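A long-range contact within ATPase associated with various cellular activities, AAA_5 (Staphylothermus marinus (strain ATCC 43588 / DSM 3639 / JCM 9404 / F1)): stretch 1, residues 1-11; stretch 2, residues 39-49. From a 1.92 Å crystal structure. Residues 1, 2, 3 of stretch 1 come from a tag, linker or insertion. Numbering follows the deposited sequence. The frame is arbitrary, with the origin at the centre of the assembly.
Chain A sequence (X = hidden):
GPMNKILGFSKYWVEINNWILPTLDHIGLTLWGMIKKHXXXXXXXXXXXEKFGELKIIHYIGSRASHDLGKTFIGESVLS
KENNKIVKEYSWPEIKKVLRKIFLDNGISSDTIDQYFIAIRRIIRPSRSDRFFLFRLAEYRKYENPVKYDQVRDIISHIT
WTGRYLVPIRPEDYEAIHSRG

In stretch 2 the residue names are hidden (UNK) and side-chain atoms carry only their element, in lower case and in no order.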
# COMPACT_ATOMS: atom_id res chain seq x y z
N GLY A 1 6.20 -24.57 -0.99
CA GLY A 1 5.86 -23.13 -0.79
C GLY A 1 6.82 -22.19 -1.51
O GLY A 1 7.29 -22.52 -2.61
N PRO A 2 7.13 -21.02 -0.90
CA PRO A 2 8.10 -20.12 -1.53
C PRO A 2 9.50 -20.63 -1.22
O PRO A 2 9.67 -21.80 -0.85
CB PRO A 2 7.79 -18.77 -0.87
CG PRO A 2 7.49 -19.18 0.58
CD PRO A 2 6.78 -20.55 0.46
N MSE A 3 10.51 -19.79 -1.33
CA MSE A 3 11.88 -20.25 -1.14
C MSE A 3 12.68 -19.29 -0.29
O MSE A 3 13.37 -19.66 0.67
CB MSE A 3 12.55 -20.41 -2.49
CG MSE A 3 14.00 -20.74 -2.41
SE MSE A 3 14.32 -22.22 -3.59
CE MSE A 3 13.09 -23.57 -2.81
N ASN A 4 12.62 -18.03 -0.70
CA ASN A 4 13.19 -16.96 0.08
C ASN A 4 12.16 -16.53 1.10
O ASN A 4 11.03 -17.02 1.14
CB ASN A 4 13.59 -15.81 -0.82
CG ASN A 4 14.66 -16.20 -1.76
OD1 ASN A 4 15.79 -16.50 -1.34
ND2 ASN A 4 14.33 -16.23 -3.03
N LYS A 5 12.55 -15.58 1.93
CA LYS A 5 11.72 -15.28 3.06
C LYS A 5 10.57 -14.39 2.64
O LYS A 5 10.68 -13.58 1.71
CB LYS A 5 12.54 -14.68 4.20
CG LYS A 5 13.59 -13.64 3.90
CD LYS A 5 14.58 -13.62 5.09
CE LYS A 5 15.32 -12.28 5.27
NZ LYS A 5 16.53 -12.39 6.20
N ILE A 6 9.42 -14.63 3.27
CA ILE A 6 8.23 -13.81 3.13
C ILE A 6 7.88 -13.28 4.51
O ILE A 6 8.02 -13.99 5.51
CB ILE A 6 7.09 -14.62 2.52
CG1 ILE A 6 6.82 -15.88 3.35
CG2 ILE A 6 7.46 -15.06 1.08
CD1 ILE A 6 5.56 -16.62 2.92
N LEU A 7 7.43 -12.03 4.55
CA LEU A 7 7.00 -11.46 5.81
C LEU A 7 5.79 -12.20 6.35
O LEU A 7 5.68 -12.44 7.56
CB LEU A 7 6.70 -9.97 5.64
CG LEU A 7 6.30 -9.27 6.93
CD1 LEU A 7 7.41 -9.45 7.96
CD2 LEU A 7 6.03 -7.80 6.69
N GLY A 8 4.89 -12.60 5.46
CA GLY A 8 3.75 -13.39 5.88
C GLY A 8 3.03 -13.93 4.67
O GLY A 8 3.47 -13.75 3.52
N PHE A 9 1.92 -14.58 4.96
CA PHE A 9 1.10 -15.31 3.99
C PHE A 9 -0.34 -15.07 4.41
O PHE A 9 -0.73 -15.45 5.52
CB PHE A 9 1.45 -16.81 3.98
CG PHE A 9 0.63 -17.61 3.01
CD1 PHE A 9 0.80 -17.43 1.65
CD2 PHE A 9 -0.35 -18.48 3.45
CE1 PHE A 9 0.04 -18.13 0.75
CE2 PHE A 9 -1.13 -19.20 2.54
CZ PHE A 9 -0.93 -19.02 1.19
N SER A 10 -1.13 -14.34 3.61
CA SER A 10 -2.44 -13.95 4.09
C SER A 10 -3.29 -13.42 2.95
O SER A 10 -2.77 -12.87 1.96
CB SER A 10 -2.37 -12.88 5.19
OG SER A 10 -3.66 -12.52 5.68
N LYS A 11 -4.60 -13.55 3.12
CA LYS A 11 -5.52 -12.92 2.20
C LYS A 11 -5.70 -11.44 2.51
O LYS A 11 -6.24 -10.71 1.69
CB LYS A 11 -6.88 -13.64 2.24
CG LYS A 11 -7.81 -13.25 1.07
CD LYS A 11 -9.15 -13.98 1.11
CE LYS A 11 -10.08 -13.49 -0.01
NZ LYS A 11 -9.73 -14.04 -1.37
N UNK A 39 11.67 -6.46 0.20
CA UNK A 39 11.76 -7.69 -0.57
C UNK A 39 10.84 -8.76 -0.01
O UNK A 39 10.12 -9.42 -0.76
c UNK A 39 13.20 -8.19 -0.60
N UNK A 40 10.89 -8.99 1.30
CA UNK A 40 10.05 -10.05 1.85
C UNK A 40 8.56 -9.69 1.80
O UNK A 40 7.70 -10.59 1.73
o UNK A 40 10.08 -9.38 4.19
c UNK A 40 10.47 -10.38 3.28
N UNK A 41 8.23 -8.40 1.88
CA UNK A 41 6.84 -7.95 1.75
C UNK A 41 6.31 -8.17 0.34
O UNK A 41 5.25 -8.77 0.14
c UNK A 41 7.03 -6.24 3.61
c UNK A 41 6.75 -6.48 2.12
o UNK A 41 7.07 -3.79 3.65
c UNK A 41 7.65 -4.88 3.96
o UNK A 41 8.73 -4.91 4.59
N UNK A 42 7.07 -7.71 -0.65
CA UNK A 42 6.74 -8.02 -2.03
C UNK A 42 6.63 -9.52 -2.25
O UNK A 42 5.68 -10.00 -2.88
c UNK A 42 6.37 -7.46 -4.99
o UNK A 42 7.03 -8.17 -8.49
c UNK A 42 7.23 -8.00 -7.14
c UNK A 42 6.18 -7.65 -6.35
c UNK A 42 8.48 -8.20 -6.60
c UNK A 42 7.61 -7.66 -4.41
c UNK A 42 7.82 -7.42 -2.93
c UNK A 42 8.66 -8.04 -5.23
N UNK A 43 7.62 -10.30 -1.79
CA UNK A 43 7.56 -11.73 -2.03
C UNK A 43 6.33 -12.33 -1.35
O UNK A 43 5.60 -13.12 -1.95
c UNK A 43 9.15 -13.80 -2.09
n UNK A 43 11.42 -13.54 -1.12
c UNK A 43 12.45 -12.71 -1.18
n UNK A 43 12.97 -12.35 -2.33
c UNK A 43 8.87 -12.39 -1.56
n UNK A 43 12.96 -12.24 -0.06
c UNK A 43 10.70 -14.10 -2.24
N UNK A 44 6.05 -11.92 -0.11
CA UNK A 44 4.87 -12.42 0.59
C UNK A 44 3.56 -12.07 -0.09
O UNK A 44 2.66 -12.91 -0.20
N UNK A 45 3.40 -10.82 -0.52
CA UNK A 45 2.11 -10.48 -1.09
C UNK A 45 1.94 -11.13 -2.46
O UNK A 45 0.85 -11.58 -2.82
c UNK A 45 1.91 -8.95 -1.09
c UNK A 45 2.65 -8.33 -2.19
c UNK A 45 0.41 -8.63 -1.13
c UNK A 45 0.08 -7.17 -0.64
N UNK A 46 3.02 -11.21 -3.25
CA UNK A 46 2.94 -11.90 -4.54
C UNK A 46 2.53 -13.36 -4.35
O UNK A 46 1.66 -13.87 -5.07
n UNK A 46 6.56 -12.52 -7.17
c UNK A 46 7.62 -12.51 -6.37
c UNK A 46 5.64 -11.40 -7.37
n UNK A 46 8.38 -13.60 -6.27
c UNK A 46 4.30 -11.82 -5.25
n UNK A 46 7.94 -11.43 -5.66
c UNK A 46 4.24 -11.63 -6.76
N UNK A 47 3.12 -14.05 -3.37
CA UNK A 47 2.78 -15.44 -3.13
C UNK A 47 1.37 -15.57 -2.57
O UNK A 47 0.65 -16.53 -2.90
c UNK A 47 2.94 -19.20 -0.23
c UNK A 47 3.46 -19.85 -2.48
o UNK A 47 2.84 -21.49 -0.85
c UNK A 47 3.69 -18.50 -2.79
c UNK A 47 3.09 -20.19 -1.20
c UNK A 47 3.81 -16.06 -2.17
c UNK A 47 3.18 -17.88 -0.55
c UNK A 47 3.56 -17.51 -1.83
N UNK A 48 0.94 -14.60 -1.76
CA UNK A 48 -0.43 -14.60 -1.26
C UNK A 48 -1.43 -14.45 -2.40
O UNK A 48 -2.47 -15.11 -2.42
o UNK A 48 0.17 -13.65 0.95
c UNK A 48 -0.63 -13.47 -0.24
N UNK A 49 -1.14 -13.55 -3.33
CA UNK A 49 -2.04 -13.35 -4.46
C UNK A 49 -2.18 -14.62 -5.27
O UNK A 49 -3.28 -14.97 -5.71
c UNK A 49 -3.75 -11.55 -6.20
c UNK A 49 -1.73 -10.96 -7.48
c UNK A 49 -1.54 -12.22 -5.35
c UNK A 49 -2.37 -11.99 -6.60

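Stretch 2 is helical throughout; stretch 1 has no regular helix or strand. It approaches the start of the helix at Ile6 and comes back to position 48 at Phe9.

Position 39 has one side-chain carbon and makes no contact with stretch 1. It is Ala39.

Position 40 has one carbon followed by one oxygen. The CB of position 40 lies 3.6 Å from Lys5 O, and the backbone O of position 40 accepts a hydrogen bond from Leu7 N at 3.2 Å. It is Ser40.

Position 41 has three carbons, the third carrying two oxygens, so the side chain ends in a carboxylate. Its carbons pack against the Leu7 side chain. It is Glu41. Glu41 CG lies 3.6 Å from Leu7 CD2. Both carboxylate oxygens are hydrogen-bonded outside the two stretches.

Position 42 has one carbon and a six-carbon ring bearing one oxygen. It is out of reach of stretch 1. It is Tyr42.

Position 43 has three carbons, a nitrogen, then a carbon carrying two more nitrogens. This is a guanidinium. Lys5 O lies near its plane and Asn4 CB covers one face. The residue is Arg43. Lys5 O accepts two hydrogen bonds, from Arg43 NE at 2.9 Å and from Arg43 NH2 at 3.2 Å.

Position 44 has no side-chain atoms. The CA of position 44 lies 3.5 Å from Gly8 O. A CB at position 44 would point toward stretch 1 and fall 2.8 Å from Gly8 O, a clash. It is Gly44.

Position 45 has four carbons, forked at the first, with one arm two carbons long. It points away. It is Ile45.

Position 46 has three carbons, a nitrogen, then a carbon carrying two more nitrogens, and is out of reach of stretch 1. It is Arg46.

Position 47 has one carbon and a six-carbon ring bearing one oxygen. Pro2, from the expression tag, lies over one ring face. The Phe9 ring meets it obliquely, with planes at 43°. It is Tyr47. Pro2 CD is 4.1 Å from Tyr47 CZ.

Position 48 has one carbon followed by one oxygen. The oxygen accepts a hydrogen bond from Ser10 N. It is Ser48. Ser48 OG lies 3.0 Å from Ser10 N and donates to Gly44 O at 2.8 Å.

Position 49 has four carbons, forked at the second, and points away. It is Leu49.

The contact works through one side of the helix. Positions 40, 43, 44, 47 and 48 face stretch 1. Backbone groups of Lys5, Leu7 and Ser10 make the polar links, to Arg43, Ser40 and Ser48. With no side chain at Gly44, the helix backbone comes close to Gly8 O, while Tyr47 supplies the main aromatic surface. Together the stretches bury 700 Å².

Stretch 2 (39-49) ASEYRGIRYSL
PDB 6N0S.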